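Local coordinates for protein SidF, inhibitor of growth family, member 3 (Legionella pneumophila subsp. pneumophila, PDB 4FYE) that is a phosphoinositide phosphatase that probably removes the 3-phosphate from phosphatidylinositol 3,4,5-trisphosphate and related membrane lipids, at residues Gly653-Gln658 with Thr702-His707; His264-Gly269 with Asn642-Lys647; Arg182-His187 with Met203-Gly208. The protein carries 1 engineered substitution. One frame throughout, in Å; residues are numbered along the deposited sequence.

Contact 1. Residues Gly653-Gln658 with Thr702-His707; sequences GQRLAQ and TIQALH
Two buried helices run nearly antiparallel here, at 149°, with the axes of 653-658 and 702-707 still 10.5 Å apart, so that long polar side chains bridge a gap the backbones do not close. The closely packed part centres on Gln704 and Gln654, with His707 stacked beside them. The extended chain of Gln704 slides past Gln654 in the opposite direction, Gln704 CG 4.1 Å from Gln654 CB. In Gln654 a bend at chi2 (-45°) carries the amide over one face of the imidazole, the two planes only 13° apart. Its NE2 sits 3.6 Å from His707 NE2, displaced toward the rim of the ring, and its CD lies 3.7 Å from His707 CD2. The stacked amide is held from outside as well, OE1 by the hydroxyl of Tyr204 and NE2 by the carbonyl of Asn649. Segment 653-658 belongs to helix 652-668, which follows the phosphate-binding loop as in cysteine-dependent phosphatases, and Asn649 is part of that loop. Contact then thins out. Ala657 CB faces the other helix but comes no nearer than 6.7 Å to Gln704 CG. Arg655 starts away from 702-707 and curls back through two bends; its guanidinium is engaged mainly by Asp729, in a salt bridge, and by Phe727, in a cation-pi contact.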
loop_
_atom_site.group_PDB
_atom_site.type_symbol
_atom_site.label_atom_id
_atom_site.label_comp_id
_atom_site.label_asym_id
_atom_site.label_seq_id
_atom_site.Cartn_x
_atom_site.Cartn_y
_atom_site.Cartn_z
ATOM N N GLY A 653 4.031 6.082 -2.989
ATOM C CA GLY A 653 3.638 4.931 -2.135
ATOM C C GLY A 653 4.361 3.660 -2.493
ATOM O O GLY A 653 4.773 2.885 -1.608
ATOM N N GLN A 654 4.547 3.425 -3.787
ATOM C CA GLN A 654 5.375 2.295 -4.244
ATOM C C GLN A 654 6.819 2.341 -3.728
ATOM O O GLN A 654 7.432 1.280 -3.440
ATOM C CB GLN A 654 5.487 2.272 -5.794
ATOM C CG GLN A 654 4.215 1.847 -6.488
ATOM C CD GLN A 654 3.639 0.633 -5.799
ATOM O OE1 GLN A 654 4.191 -0.450 -5.867
ATOM N NE2 GLN A 654 2.553 0.830 -5.083
ATOM N N ARG A 655 7.390 3.536 -3.690
ATOM C CA ARG A 655 8.738 3.657 -3.207
ATOM C C ARG A 655 8.805 3.416 -1.672
ATOM O O ARG A 655 9.774 2.848 -1.168
ATOM C CB ARG A 655 9.371 5.017 -3.517
ATOM C CG ARG A 655 9.373 5.613 -4.925
ATOM C CD ARG A 655 9.791 4.864 -6.224
ATOM N NE ARG A 655 11.008 4.159 -6.244
ATOM C CZ ARG A 655 11.959 4.168 -7.205
ATOM N NH1 ARG A 655 11.915 4.908 -8.288
ATOM N NH2 ARG A 655 13.027 3.367 -7.053
ATOM N N LEU A 656 7.784 3.850 -0.926
ATOM C CA LEU A 656 7.742 3.504 0.450
ATOM C C LEU A 656 7.592 1.952 0.542
ATOM O O LEU A 656 8.310 1.316 1.348
ATOM C CB LEU A 656 6.593 4.240 1.147
ATOM C CG LEU A 656 6.504 3.870 2.618
ATOM C CD1 LEU A 656 7.707 4.297 3.531
ATOM C CD2 LEU A 656 5.190 4.420 3.077
ATOM N N ALA A 657 6.704 1.340 -0.267
ATOM C CA ALA A 657 6.559 -0.141 -0.201
ATOM C C ALA A 657 7.894 -0.850 -0.488
ATOM O O ALA A 657 8.211 -1.893 0.137
ATOM C CB ALA A 657 5.441 -0.650 -1.125
ATOM N N GLN A 658 8.715 -0.251 -1.368
ATOM C CA GLN A 658 10.018 -0.808 -1.732
ATOM C C GLN A 658 10.965 -0.764 -0.531
ATOM O O GLN A 658 11.720 -1.700 -0.280
ATOM C CB GLN A 658 10.658 0.024 -2.878
ATOM C CG GLN A 658 12.171 -0.229 -3.078
ATOM C CD GLN A 658 12.884 0.540 -4.270
ATOM O OE1 GLN A 658 14.131 0.452 -4.415
ATOM N NE2 GLN A 658 12.150 1.285 -5.069
ATOM N N THR A 702 11.153 -4.061 -10.065
ATOM C CA THR A 702 10.477 -4.832 -11.083
ATOM C C THR A 702 8.988 -5.054 -10.823
ATOM O O THR A 702 8.185 -4.856 -11.736
ATOM C CB THR A 702 11.330 -6.011 -11.660
ATOM O OG1 THR A 702 10.815 -7.240 -11.257
ATOM C CG2 THR A 702 12.748 -5.908 -11.286
ATOM N N ILE A 703 8.609 -5.338 -9.572
ATOM C CA ILE A 703 7.192 -5.443 -9.177
ATOM C C ILE A 703 6.487 -4.093 -9.358
ATOM O O ILE A 703 5.322 -4.091 -9.732
ATOM C CB ILE A 703 7.012 -6.022 -7.726
ATOM C CG1 ILE A 703 5.619 -6.619 -7.513
ATOM C CG2 ILE A 703 7.266 -4.988 -6.609
ATOM C CD1 ILE A 703 5.454 -7.954 -8.170
ATOM N N GLN A 704 7.202 -2.957 -9.155
ATOM C CA GLN A 704 6.639 -1.646 -9.342
ATOM C C GLN A 704 6.304 -1.421 -10.808
ATOM O O GLN A 704 5.269 -0.882 -11.109
ATOM C CB GLN A 704 7.603 -0.522 -8.866
ATOM C CG GLN A 704 7.891 -0.607 -7.387
ATOM C CD GLN A 704 8.889 0.438 -6.948
ATOM O OE1 GLN A 704 9.866 0.115 -6.250
ATOM N NE2 GLN A 704 8.662 1.697 -7.352
ATOM N N ALA A 705 7.150 -1.867 -11.726
ATOM C CA ALA A 705 6.836 -1.572 -13.106
ATOM C C ALA A 705 5.659 -2.430 -13.569
ATOM O O ALA A 705 4.821 -1.981 -14.385
ATOM C CB ALA A 705 8.044 -1.726 -14.004
ATOM N N LEU A 706 5.559 -3.628 -12.998
ATOM C CA LEU A 706 4.418 -4.528 -13.285
ATOM C C LEU A 706 3.104 -3.975 -12.777
ATOM O O LEU A 706 2.135 -3.949 -13.499
ATOM C CB LEU A 706 4.630 -5.850 -12.553
ATOM C CG LEU A 706 5.219 -6.972 -13.361
ATOM C CD1 LEU A 706 4.847 -8.291 -12.691
ATOM C CD2 LEU A 706 4.553 -6.935 -14.751
ATOM N N HIS A 707 3.112 -3.558 -11.495
ATOM C CA HIS A 707 1.981 -2.927 -10.832
ATOM C C HIS A 707 1.566 -1.727 -11.634
ATOM O O HIS A 707 0.395 -1.623 -11.939
ATOM C CB HIS A 707 2.318 -2.630 -9.368
ATOM C CG HIS A 707 1.510 -1.524 -8.746
ATOM N ND1 HIS A 707 0.429 -1.768 -7.972
ATOM C CD2 HIS A 707 1.651 -0.137 -8.806
ATOM C CE1 HIS A 707 -0.117 -0.594 -7.580
ATOM N NE2 HIS A 707 0.623 0.406 -8.095
#

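Contact 2. Residues His264-Gly269 with Asn642-Lys647; sequences HDSFSG and NTKGSK. Engineered in segment 642-647: Ser646 (natural residue Cys). With PO4 (phosphate ion), chain B.
This is a buried junction between the edge strands of two sheets, 260-268 of the six-stranded sheet and 641-645 of the four-stranded one, the latter leading into a phosphate-binding loop (P-loop) of the cysteine-dependent phosphatase kind. The strands run in roughly the same direction, 38° apart, and their pairing is brief. Phe267 N donates to Asn642 O at 2.9 Å, close to the carbonyl plane, and beyond it Gly269 and Lys644 make one antiparallel bridge of two weak bonds. A water joins Asp265 O to Asn642 N at the other end. Lys644, its ammonium hooked back by the last torsion (chi4 -67°), adds two side-chain bonds across the junction, from NZ to Ser266 OG at 2.8 Å and to Phe267 O at 2.8 Å. A third, within its own strand, runs to Asn642 OD1 at 2.5 Å; NZ lies above the carbonyl planes of Asn642 OD1 and Phe267 O. Ser266 OG is gripped a second time, 2.6 Å from His264 NE2; the nearby lysine charge would probably disfavour a protonated imidazole. Past the strand, engineered Ser646 replaces the natural cysteine. Its OG donates to phosphate O4 over a very short 2.5 Å, and Lys647 N reaches phosphate O2 at 2.8 Å.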
loop_
_atom_site.group_PDB
_atom_site.type_symbol
_atom_site.label_atom_id
_atom_site.label_comp_id
_atom_site.label_asym_id
_atom_site.label_seq_id
_atom_site.Cartn_x
_atom_site.Cartn_y
_atom_site.Cartn_z
ATOM N N HIS A 264 6.779 -10.777 5.081
ATOM C CA HIS A 264 6.032 -9.519 5.095
ATOM C C HIS A 264 4.662 -9.703 4.506
ATOM O O HIS A 264 4.471 -10.363 3.452
ATOM C CB HIS A 264 6.786 -8.434 4.344
ATOM C CG HIS A 264 6.076 -7.100 4.309
ATOM N ND1 HIS A 264 6.031 -6.278 5.370
ATOM C CD2 HIS A 264 5.407 -6.452 3.289
ATOM C CE1 HIS A 264 5.357 -5.170 5.073
ATOM N NE2 HIS A 264 4.971 -5.267 3.789
ATOM N N ASP A 265 3.707 -9.048 5.146
ATOM C CA ASP A 265 2.315 -9.132 4.805
ATOM C C ASP A 265 1.620 -7.777 5.177
ATOM O O ASP A 265 1.413 -7.480 6.365
ATOM C CB ASP A 265 1.713 -10.309 5.568
ATOM C CG ASP A 265 0.202 -10.473 5.284
ATOM O OD1 ASP A 265 -0.461 -9.470 4.846
ATOM O OD2 ASP A 265 -0.308 -11.613 5.455
ATOM N N SER A 266 1.313 -6.948 4.178
ATOM C CA SER A 266 0.710 -5.660 4.417
ATOM C C SER A 266 -0.043 -5.246 3.180
ATOM O O SER A 266 -0.321 -6.098 2.293
ATOM C CB SER A 266 1.763 -4.623 4.804
ATOM O OG SER A 266 2.586 -4.190 3.727
ATOM N N PHE A 267 -0.386 -3.960 3.097
ATOM C CA PHE A 267 -1.180 -3.495 1.967
ATOM C C PHE A 267 -0.447 -2.476 1.137
ATOM O O PHE A 267 0.180 -1.527 1.647
ATOM C CB PHE A 267 -2.527 -2.871 2.430
ATOM C CG PHE A 267 -3.556 -3.874 2.837
ATOM C CD1 PHE A 267 -4.197 -4.673 1.868
ATOM C CD2 PHE A 267 -3.908 -4.027 4.197
ATOM C CE1 PHE A 267 -5.144 -5.627 2.222
ATOM C CE2 PHE A 267 -4.873 -4.963 4.572
ATOM C CZ PHE A 267 -5.458 -5.803 3.590
ATOM N N SER A 268 -0.563 -2.624 -0.167
ATOM C CA SER A 268 -0.195 -1.510 -1.022
ATOM C C SER A 268 -1.487 -0.802 -1.346
ATOM O O SER A 268 -2.437 -1.411 -1.896
ATOM C CB SER A 268 0.519 -1.988 -2.298
ATOM O OG SER A 268 0.318 -1.109 -3.382
ATOM N N GLY A 269 -1.551 0.475 -1.014
ATOM C CA GLY A 269 -2.795 1.203 -1.072
ATOM C C GLY A 269 -3.519 1.069 0.247
ATOM O O GLY A 269 -2.959 0.601 1.218
ATOM N N ASN A 642 -0.697 -2.650 7.885
ATOM C CA ASN A 642 -0.112 -1.385 7.376
ATOM C C ASN A 642 -0.596 -1.002 5.936
ATOM O O ASN A 642 -0.311 -1.722 4.947
ATOM C CB ASN A 642 1.430 -1.405 7.508
ATOM C CG ASN A 642 2.117 -0.283 6.700
ATOM O OD1 ASN A 642 2.791 -0.564 5.699
ATOM N ND2 ASN A 642 1.888 0.974 7.072
ATOM N N THR A 643 -1.380 0.076 5.841
ATOM C CA THR A 643 -1.803 0.692 4.545
ATOM C C THR A 643 -0.883 1.919 4.252
ATOM O O THR A 643 -0.381 2.563 5.170
ATOM C CB THR A 643 -3.258 1.207 4.612
ATOM O OG1 THR A 643 -3.380 2.151 5.723
ATOM C CG2 THR A 643 -4.264 0.035 4.911
ATOM N N LYS A 644 -0.706 2.259 2.976
ATOM C CA LYS A 644 0.293 3.197 2.536
ATOM C C LYS A 644 -0.019 3.688 1.115
ATOM O O LYS A 644 -0.620 2.977 0.280
ATOM C CB LYS A 644 1.738 2.647 2.633
ATOM C CG LYS A 644 1.890 1.279 2.091
ATOM C CD LYS A 644 3.265 0.731 2.487
ATOM C CE LYS A 644 3.352 -0.780 2.307
ATOM N NZ LYS A 644 2.424 -1.395 3.318
ATOM N N GLY A 645 0.367 4.946 0.875
ATOM C CA GLY A 645 -0.367 5.721 -0.090
ATOM C C GLY A 645 0.012 7.191 -0.311
ATOM O O GLY A 645 0.546 7.984 0.556
ATOM N N SER A 646 -0.368 7.540 -1.524
ATOM C CA SER A 646 -0.048 8.770 -2.146
ATOM C C SER A 646 -1.382 8.896 -2.891
ATOM O O SER A 646 -2.322 8.156 -2.546
ATOM C CB SER A 646 1.201 8.544 -3.029
ATOM O OG SER A 646 1.215 7.341 -3.892
ATOM N N LYS A 647 -1.479 9.787 -3.887
ATOM C CA LYS A 647 -2.779 10.057 -4.541
ATOM C C LYS A 647 -3.288 8.810 -5.251
ATOM O O LYS A 647 -4.274 8.239 -4.817
ATOM C CB LYS A 647 -2.745 11.298 -5.466
ATOM C CG LYS A 647 -4.110 11.685 -6.023
ATOM C CD LYS A 647 -4.134 13.097 -6.589
ATOM C CE LYS A 647 -5.434 13.796 -6.150
ATOM N NZ LYS A 647 -5.963 14.915 -6.994
HETATM P P PO4 B . 1.720 9.601 -6.312
HETATM O O1 PO4 B . 3.081 9.891 -5.669
HETATM O O2 PO4 B . 0.614 10.356 -5.584
HETATM O O3 PO4 B . 1.591 10.013 -7.786
HETATM O O4 PO4 B . 1.431 8.090 -6.230
HETATM O O HOH W 1 0.648 -5.210 7.887
#

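Contact 3. Residues Arg182-His187 with Met203-Gly208; sequences RDTLIH and MYIPCG
Strands 184-187 and 203-206 run antiparallel at 175°, their axes 4.6 Å apart, as neighbouring arms of a beta hairpin in the middle of the six-stranded mixed sheet. Leu185 and Tyr204 form the hydrogen-bonded pair: Leu185 N meets Tyr204 O at 2.8 Å in the carbonyl plane and almost straight (173°), and Tyr204 N returns a bond to Leu185 O. Next to it, Ile186 and Met203 make a non-hydrogen-bonded pair whose side chains lie alongside each other on the opposite face. Met203 has CG in the crowded position between its backbone N and carbonyl carbon, and the bend at chi3 brings CE to 3.8 Å from Ile186 CD1; Leu17 covers both residues. On the other face Leu185 and Tyr204 lie under helix 701-712, with Leu185 touching Leu706 and His707, while Leu185 CD1 lies 4.2 Å from Tyr204 CB. Toward the open end of the hairpin, Pro206 becomes the main contact. Its CG packs against the carbonyls of the residues just before strand 184-187, 3.5 Å from Asp183 O, and its CD is 3.7 Å from Thr184 OG1. Arg182, bent at chi2 and chi3, passes Pro206 in the opposite direction and brings one face of its guanidinium over Pro206 CB, which sits under the centre of the group, 3.6 Å from Arg182 CZ.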
loop_
_atom_site.group_PDB
_atom_site.type_symbol
_atom_site.label_atom_id
_atom_site.label_comp_id
_atom_site.label_asym_id
_atom_site.label_seq_id
_atom_site.Cartn_x
_atom_site.Cartn_y
_atom_site.Cartn_z
ATOM N N ARG A 182 -8.314 -7.730 -12.162
ATOM C CA ARG A 182 -6.904 -7.493 -11.852
ATOM C C ARG A 182 -6.137 -8.810 -11.629
ATOM O O ARG A 182 -6.582 -9.725 -10.927
ATOM C CB ARG A 182 -6.727 -6.552 -10.654
ATOM C CG ARG A 182 -7.541 -5.261 -10.679
ATOM C CD ARG A 182 -8.695 -5.319 -9.685
ATOM N NE ARG A 182 -8.367 -4.847 -8.320
ATOM C CZ ARG A 182 -7.211 -4.299 -7.898
ATOM N NH1 ARG A 182 -6.171 -4.119 -8.711
ATOM N NH2 ARG A 182 -7.091 -3.947 -6.629
ATOM N N ASP A 183 -4.971 -8.873 -12.239
ATOM C CA ASP A 183 -4.124 -10.008 -12.180
ATOM C C ASP A 183 -3.292 -10.005 -10.871
ATOM O O ASP A 183 -2.943 -8.957 -10.302
ATOM C CB ASP A 183 -3.191 -9.943 -13.392
ATOM C CG ASP A 183 -3.902 -10.115 -14.712
ATOM O OD1 ASP A 183 -5.039 -10.658 -14.760
ATOM O OD2 ASP A 183 -3.299 -9.706 -15.746
ATOM N N THR A 184 -2.932 -11.171 -10.411
ATOM C CA THR A 184 -1.966 -11.238 -9.346
ATOM C C THR A 184 -0.564 -11.019 -9.929
ATOM O O THR A 184 -0.262 -11.524 -10.999
ATOM C CB THR A 184 -2.043 -12.619 -8.684
ATOM O OG1 THR A 184 -3.225 -12.676 -7.883
ATOM C CG2 THR A 184 -0.931 -12.752 -7.770
ATOM N N LEU A 185 0.289 -10.290 -9.233
ATOM C CA LEU A 185 1.574 -10.060 -9.793
ATOM C C LEU A 185 2.686 -10.587 -8.910
ATOM O O LEU A 185 2.727 -10.297 -7.688
ATOM C CB LEU A 185 1.775 -8.573 -9.993
ATOM C CG LEU A 185 0.572 -7.836 -10.538
ATOM C CD1 LEU A 185 0.920 -6.374 -10.283
ATOM C CD2 LEU A 185 0.378 -8.122 -12.046
ATOM N N ILE A 186 3.616 -11.324 -9.545
ATOM C CA ILE A 186 4.687 -12.012 -8.838
ATOM C C ILE A 186 6.079 -11.739 -9.405
ATOM O O ILE A 186 6.318 -11.828 -10.612
ATOM C CB ILE A 186 4.449 -13.532 -8.828
ATOM C CG1 ILE A 186 3.082 -13.840 -8.259
ATOM C CG2 ILE A 186 5.443 -14.238 -7.885
ATOM C CD1 ILE A 186 2.854 -15.333 -8.079
ATOM N N HIS A 187 7.008 -11.404 -8.530
ATOM C CA HIS A 187 8.419 -11.406 -8.890
ATOM C C HIS A 187 9.200 -12.361 -8.053
ATOM O O HIS A 187 9.261 -12.179 -6.806
ATOM C CB HIS A 187 8.987 -10.045 -8.687
ATOM C CG HIS A 187 10.419 -9.904 -9.123
ATOM N ND1 HIS A 187 11.191 -8.924 -8.685
ATOM C CD2 HIS A 187 11.222 -10.711 -9.905
ATOM C CE1 HIS A 187 12.400 -9.009 -9.224
ATOM N NE2 HIS A 187 12.432 -10.140 -9.942
ATOM N N MET A 203 4.788 -10.481 -4.105
ATOM C CA MET A 203 3.611 -10.455 -4.936
ATOM C C MET A 203 2.604 -9.402 -4.487
ATOM O O MET A 203 2.691 -8.919 -3.393
ATOM C CB MET A 203 2.975 -11.819 -4.984
ATOM C CG MET A 203 2.853 -12.505 -3.648
ATOM S SD MET A 203 1.874 -14.034 -3.906
ATOM C CE MET A 203 3.077 -15.306 -4.332
ATOM N N TYR A 204 1.746 -8.978 -5.404
ATOM C CA TYR A 204 0.689 -8.043 -5.199
ATOM C C TYR A 204 -0.502 -8.857 -5.615
ATOM O O TYR A 204 -0.561 -9.370 -6.774
ATOM C CB TYR A 204 0.837 -6.755 -6.070
ATOM C CG TYR A 204 1.851 -5.683 -5.576
ATOM C CD1 TYR A 204 2.788 -5.950 -4.607
ATOM C CD2 TYR A 204 1.865 -4.427 -6.119
ATOM C CE1 TYR A 204 3.682 -4.983 -4.160
ATOM C CE2 TYR A 204 2.791 -3.451 -5.718
ATOM C CZ TYR A 204 3.685 -3.717 -4.738
ATOM O OH TYR A 204 4.593 -2.736 -4.349
ATOM N N ILE A 205 -1.392 -9.085 -4.632
ATOM C CA ILE A 205 -2.609 -9.774 -4.863
ATOM C C ILE A 205 -3.684 -8.726 -4.729
ATOM O O ILE A 205 -3.772 -8.058 -3.730
ATOM C CB ILE A 205 -2.834 -10.876 -3.853
ATOM C CG1 ILE A 205 -1.691 -11.891 -3.866
ATOM C CG2 ILE A 205 -4.146 -11.618 -4.155
ATOM C CD1 ILE A 205 -1.701 -12.703 -2.561
ATOM N N PRO A 206 -4.471 -8.538 -5.765
ATOM C CA PRO A 206 -5.490 -7.494 -5.716
ATOM C C PRO A 206 -6.513 -7.858 -4.651
ATOM O O PRO A 206 -6.998 -8.981 -4.583
ATOM C CB PRO A 206 -6.195 -7.626 -7.047
ATOM C CG PRO A 206 -5.397 -8.577 -7.874
ATOM C CD PRO A 206 -4.611 -9.427 -6.941
ATOM N N CYS A 207 -6.913 -6.904 -3.860
ATOM C CA CYS A 207 -7.952 -7.230 -2.958
ATOM C C CYS A 207 -8.937 -6.125 -2.976
ATOM O O CYS A 207 -8.732 -5.116 -3.642
ATOM C CB CYS A 207 -7.369 -7.367 -1.550
ATOM S SG CYS A 207 -6.533 -5.862 -1.101
ATOM N N GLY A 208 -9.972 -6.313 -2.174
ATOM C CA GLY A 208 -11.003 -5.331 -1.985
ATOM C C GLY A 208 -12.248 -5.862 -2.649
ATOM O O GLY A 208 -12.176 -6.553 -3.673
#

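The three contacts cluster around the phosphate-binding loop and the helix after it, with centres 11 Å (contacts 1 and 2), 12 Å (1 and 3) and 13 Å (2 and 3) apart. Contact 2 supplies the strand before the loop and contact 1 the helix after it; they meet where Gly653 N lies 3.2 Å from Ser646 OG, a probable hydrogen bond directed at the engineered position. Asp651 N and Arg652 NE also bind the ion, which probably comes from the crystallisation liquor and may mark where a substrate phosphate sits. Contact 3 reaches contact 1 through Tyr204 OH, 2.8 Å from Gln654 OE1. Contact 3 and the 264-269 side of contact 2 belong to the six-stranded sheet and touch where Phe267 CE1 comes within 3.6 Å of Cys207 SG.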